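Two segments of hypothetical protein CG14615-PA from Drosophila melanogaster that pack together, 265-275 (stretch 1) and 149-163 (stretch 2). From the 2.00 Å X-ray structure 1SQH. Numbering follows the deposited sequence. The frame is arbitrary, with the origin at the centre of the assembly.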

# COMPACT_ATOMS: atom_id res chain seq x y z
N GLU A 265 0.54 -7.62 15.59
CA GLU A 265 -0.71 -7.02 15.99
C GLU A 265 -1.10 -5.78 15.19
O GLU A 265 -0.64 -4.68 15.47
CB GLU A 265 -0.69 -6.66 17.47
CG GLU A 265 -2.05 -6.16 17.96
CD GLU A 265 -2.05 -5.72 19.42
OE1 GLU A 265 -1.40 -4.70 19.74
OE2 GLU A 265 -2.70 -6.40 20.25
N ILE A 266 -1.94 -5.97 14.19
CA ILE A 266 -2.45 -4.86 13.41
C ILE A 266 -3.77 -5.24 12.77
O ILE A 266 -4.12 -6.42 12.67
CB ILE A 266 -1.51 -4.38 12.27
CG1 ILE A 266 -0.73 -5.55 11.70
CG2 ILE A 266 -0.64 -3.24 12.77
CD1 ILE A 266 -1.56 -6.48 10.88
N THR A 267 -4.51 -4.23 12.36
CA THR A 267 -5.78 -4.42 11.69
C THR A 267 -5.44 -4.95 10.31
O THR A 267 -4.50 -4.47 9.67
CB THR A 267 -6.47 -3.07 11.52
OG1 THR A 267 -6.38 -2.34 12.75
CG2 THR A 267 -7.92 -3.26 11.11
N LEU A 268 -6.18 -5.94 9.84
CA LEU A 268 -5.94 -6.43 8.50
C LEU A 268 -6.74 -5.52 7.56
O LEU A 268 -7.83 -5.07 7.92
CB LEU A 268 -6.42 -7.87 8.36
CG LEU A 268 -5.40 -8.97 8.62
CD1 LEU A 268 -4.36 -8.92 7.51
CD2 LEU A 268 -4.75 -8.82 10.00
N THR A 269 -6.21 -5.23 6.38
CA THR A 269 -6.94 -4.39 5.43
C THR A 269 -6.57 -4.80 4.03
O THR A 269 -5.69 -5.65 3.84
CB THR A 269 -6.59 -2.89 5.57
OG1 THR A 269 -5.21 -2.70 5.23
CG2 THR A 269 -6.84 -2.40 7.00
N ALA A 270 -7.24 -4.21 3.05
CA ALA A 270 -6.95 -4.49 1.65
C ALA A 270 -7.49 -3.35 0.80
O ALA A 270 -8.58 -2.82 1.07
CB ALA A 270 -7.59 -5.80 1.22
N TRP A 271 -6.71 -2.97 -0.20
CA TRP A 271 -7.10 -1.93 -1.13
C TRP A 271 -7.53 -2.60 -2.43
O TRP A 271 -6.74 -3.29 -3.06
CB TRP A 271 -5.91 -1.01 -1.41
CG TRP A 271 -5.71 0.06 -0.38
CD1 TRP A 271 -4.62 0.24 0.42
CD2 TRP A 271 -6.59 1.15 -0.10
NE1 TRP A 271 -4.76 1.38 1.18
CE2 TRP A 271 -5.97 1.95 0.88
CE3 TRP A 271 -7.86 1.53 -0.58
CZ2 TRP A 271 -6.57 3.12 1.39
CZ3 TRP A 271 -8.45 2.68 -0.08
CH2 TRP A 271 -7.80 3.47 0.89
N ILE A 272 -8.78 -2.41 -2.83
CA ILE A 272 -9.26 -3.02 -4.07
C ILE A 272 -9.97 -1.99 -4.93
O ILE A 272 -10.59 -1.05 -4.42
CB ILE A 272 -10.25 -4.20 -3.81
CG1 ILE A 272 -11.53 -3.68 -3.17
CG2 ILE A 272 -9.60 -5.26 -2.94
CD1 ILE A 272 -12.68 -4.70 -3.14
N VAL A 273 -9.87 -2.17 -6.24
CA VAL A 273 -10.52 -1.29 -7.20
C VAL A 273 -12.02 -1.42 -6.97
O VAL A 273 -12.53 -2.52 -6.77
CB VAL A 273 -10.17 -1.70 -8.64
CG1 VAL A 273 -11.01 -0.90 -9.62
CG2 VAL A 273 -8.70 -1.44 -8.89
N ALA A 274 -12.73 -0.29 -6.99
CA ALA A 274 -14.16 -0.28 -6.72
C ALA A 274 -14.99 -1.21 -7.59
O ALA A 274 -16.07 -1.65 -7.19
CB ALA A 274 -14.70 1.16 -6.83
N THR A 275 -14.48 -1.53 -8.77
CA THR A 275 -15.19 -2.40 -9.70
C THR A 275 -14.80 -3.86 -9.53
O THR A 275 -15.33 -4.74 -10.22
CB THR A 275 -14.90 -1.97 -11.13
OG1 THR A 275 -13.50 -2.08 -11.38
CG2 THR A 275 -15.33 -0.54 -11.36
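Stretch 2, residues 149-163: PRQCFGMVLSHEDAF

The apolar centre of this contact lies on the face of the sheet that carries Leu268, Ala270 and Ile272 from stretch 1 and Phe153, Met155 and Leu157 from stretch 2. Ile272, with chi1 p and chi2 t, brings its CG1 to 3.3 Å from CE of Met155, a selenomethionine, and to 4.2 Å from CB of Phe153. A branched aliphatic chain and a long flexible one suit this place, because they can pack against each other on this face of the sheet, and neither carries a group that needs a hydrogen-bonding partner. Ala270 lies between Leu268 and Ile272 on the same face, where its small methyl takes up little room beside the long side chain of Met155. Farther along, Leu268 CB is 4.2 Å from Leu157 CB, while Leu268 CD2 reaches past the strand to Ala162 CB in the following helix, at 3.5 Å.

The backbone beneath these side chains is extended. Residues 149-157 of stretch 2 form a strand that runs antiparallel to strand 268-273, with an angle of 150° between their N-to-C directions and a closest approach of 4.5 Å between their axes. Leu268 pairs with Leu157, Ala270 with Met155 and Ile272 with Phe153, each through two hydrogen bonds. Leu268 N donates to Leu157 O and Leu157 N to Leu268 O, both at 2.9 Å; Ala270 N reaches Met155 O at 3.0 Å, and Met155 N reaches Ala270 O at 2.9 Å. In the last pair, Phe153 N to Ile272 O is 2.8 Å and Ile272 N to Phe153 O is 3.2 Å. Beyond the strand, Ala274 N still donates to Gln151 O at 2.9 Å, and Ala274 CB lies over one face of the Phe153 ring, 3.6 Å from CZ, where a small methyl can approach the aromatic surface closely.

The other face carries Thr269 and Trp271 opposite Val156 and Gly154. Thr269 CG2 is 4.0 Å from Val156 CG2, a contact between two beta-branched residues, a type well suited to extended backbone. The indole of Trp271 covers Gly154, whose CA stands 3.9 Å from the centroid of the six-membered ring. Glycine suits this position: an ideal CB there would come within a tight 3.3 Å of Trp271 CZ3. The ring also meets Cys152, with Trp271 CE3 3.8 Å from Cys152 CB.

Toward the polar edge, stretch 2 turns at Ser158 into helix 159-163. Serine suits the N-cap because its OG accepts a hydrogen bond from Asp161 N at 3.1 Å, satisfying an amide at the start of the helix. His159 then lies against the loop of stretch 1: Glu265 CG makes a CH-pi contact over one face of the His159 imidazole, 4.1 Å from the ring centroid, and Ile266 O approaches the ring edge, 3.2 Å from CD2. A water bridges the two stretches here, accepting from His159 N at 3.0 Å and donating to Thr267 OG1 at 2.8 Å.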

# COMPACT_ATOMS: atom_id res chain seq x y z
N PRO A 149 -7.40 8.64 -12.88
CA PRO A 149 -7.77 8.37 -11.50
C PRO A 149 -8.62 7.11 -11.38
O PRO A 149 -9.29 6.71 -12.33
CB PRO A 149 -8.56 9.63 -11.12
CG PRO A 149 -9.32 9.90 -12.38
CD PRO A 149 -8.29 9.66 -13.48
N ARG A 150 -8.59 6.47 -10.21
CA ARG A 150 -9.40 5.28 -9.98
C ARG A 150 -9.78 5.19 -8.52
O ARG A 150 -8.97 5.45 -7.64
CB ARG A 150 -8.68 4.00 -10.43
CG ARG A 150 -7.37 3.72 -9.72
CD ARG A 150 -6.65 2.55 -10.38
NE ARG A 150 -5.21 2.60 -10.14
CZ ARG A 150 -4.60 2.01 -9.12
NH1 ARG A 150 -5.30 1.32 -8.23
NH2 ARG A 150 -3.28 2.10 -9.01
N GLN A 151 -11.03 4.81 -8.27
CA GLN A 151 -11.53 4.69 -6.91
C GLN A 151 -11.20 3.33 -6.30
O GLN A 151 -11.39 2.28 -6.92
CB GLN A 151 -13.04 4.91 -6.89
CG GLN A 151 -13.45 6.26 -7.45
CD GLN A 151 -14.36 7.04 -6.50
OE1 GLN A 151 -15.38 6.52 -6.02
NE2 GLN A 151 -13.99 8.29 -6.24
N CYS A 152 -10.72 3.36 -5.06
CA CYS A 152 -10.37 2.14 -4.36
C CYS A 152 -11.08 2.06 -3.02
O CYS A 152 -11.25 3.07 -2.33
CB CYS A 152 -8.85 2.08 -4.16
SG CYS A 152 -7.92 2.18 -5.71
N PHE A 153 -11.53 0.86 -2.65
CA PHE A 153 -12.20 0.68 -1.37
C PHE A 153 -11.18 0.20 -0.35
O PHE A 153 -10.38 -0.71 -0.64
CB PHE A 153 -13.33 -0.36 -1.44
CG PHE A 153 -14.50 0.04 -2.31
CD1 PHE A 153 -14.80 1.38 -2.56
CD2 PHE A 153 -15.33 -0.94 -2.87
CE1 PHE A 153 -15.90 1.74 -3.34
CE2 PHE A 153 -16.43 -0.60 -3.65
CZ PHE A 153 -16.71 0.75 -3.89
N GLY A 154 -11.18 0.83 0.82
CA GLY A 154 -10.30 0.41 1.89
C GLY A 154 -11.10 -0.57 2.74
O GLY A 154 -11.95 -0.14 3.53
N MSE A 155 -10.86 -1.87 2.58
CA MSE A 155 -11.57 -2.90 3.35
C MSE A 155 -10.84 -3.17 4.67
O MSE A 155 -9.61 -3.28 4.68
CB MSE A 155 -11.70 -4.19 2.55
CG MSE A 155 -13.15 -4.64 2.31
SE MSE A 155 -14.00 -3.38 1.10
CE MSE A 155 -12.45 -3.17 -0.04
N VAL A 156 -11.59 -3.28 5.76
CA VAL A 156 -11.01 -3.48 7.10
C VAL A 156 -11.55 -4.68 7.89
O VAL A 156 -12.75 -4.94 7.92
CB VAL A 156 -11.19 -2.20 7.96
CG1 VAL A 156 -10.57 -2.40 9.34
CG2 VAL A 156 -10.55 -1.01 7.27
N LEU A 157 -10.63 -5.38 8.55
CA LEU A 157 -10.97 -6.53 9.38
C LEU A 157 -10.17 -6.39 10.67
O LEU A 157 -8.94 -6.25 10.62
CB LEU A 157 -10.60 -7.83 8.67
CG LEU A 157 -10.89 -9.13 9.42
CD1 LEU A 157 -12.39 -9.43 9.45
CD2 LEU A 157 -10.13 -10.26 8.71
N SER A 158 -10.86 -6.42 11.81
CA SER A 158 -10.18 -6.27 13.09
C SER A 158 -9.11 -7.35 13.30
O SER A 158 -9.15 -8.41 12.68
CB SER A 158 -11.18 -6.30 14.24
OG SER A 158 -11.71 -7.61 14.44
N HIS A 159 -8.15 -7.06 14.16
CA HIS A 159 -7.10 -8.01 14.43
C HIS A 159 -7.72 -9.25 15.09
O HIS A 159 -7.43 -10.38 14.68
CB HIS A 159 -6.03 -7.38 15.31
CG HIS A 159 -4.91 -8.31 15.65
ND1 HIS A 159 -4.85 -9.01 16.84
CD2 HIS A 159 -3.83 -8.70 14.93
CE1 HIS A 159 -3.78 -9.78 16.84
NE2 HIS A 159 -3.14 -9.61 15.69
N GLU A 160 -8.56 -9.03 16.10
CA GLU A 160 -9.22 -10.14 16.80
C GLU A 160 -9.91 -11.06 15.80
O GLU A 160 -9.77 -12.28 15.86
CB GLU A 160 -10.27 -9.63 17.79
CG GLU A 160 -9.82 -8.55 18.74
CD GLU A 160 -10.07 -7.15 18.20
OE1 GLU A 160 -9.50 -6.81 17.14
OE2 GLU A 160 -10.86 -6.39 18.82
N ASP A 161 -10.67 -10.47 14.88
CA ASP A 161 -11.35 -11.29 13.89
C ASP A 161 -10.36 -12.04 13.02
O ASP A 161 -10.53 -13.23 12.77
CB ASP A 161 -12.28 -10.45 13.02
CG ASP A 161 -13.56 -10.08 13.74
OD1 ASP A 161 -13.94 -10.81 14.69
OD2 ASP A 161 -14.20 -9.07 13.36
N ALA A 162 -9.33 -11.34 12.55
CA ALA A 162 -8.31 -11.96 11.72
C ALA A 162 -7.59 -13.06 12.50
O ALA A 162 -7.33 -14.14 11.97
CB ALA A 162 -7.31 -10.91 11.24
N PHE A 163 -7.29 -12.79 13.76
CA PHE A 163 -6.59 -13.74 14.62
C PHE A 163 -7.34 -15.06 14.79
O PHE A 163 -6.73 -16.13 14.76
CB PHE A 163 -6.34 -13.12 16.00
CG PHE A 163 -5.47 -13.96 16.90
CD1 PHE A 163 -5.99 -15.05 17.58
CD2 PHE A 163 -4.12 -13.65 17.07
CE1 PHE A 163 -5.18 -15.83 18.41
CE2 PHE A 163 -3.30 -14.42 17.90
CZ PHE A 163 -3.84 -15.51 18.57
O HOH W 1 -7.71 -4.14 14.41
O HOH W 2 -5.74 -7.76 19.26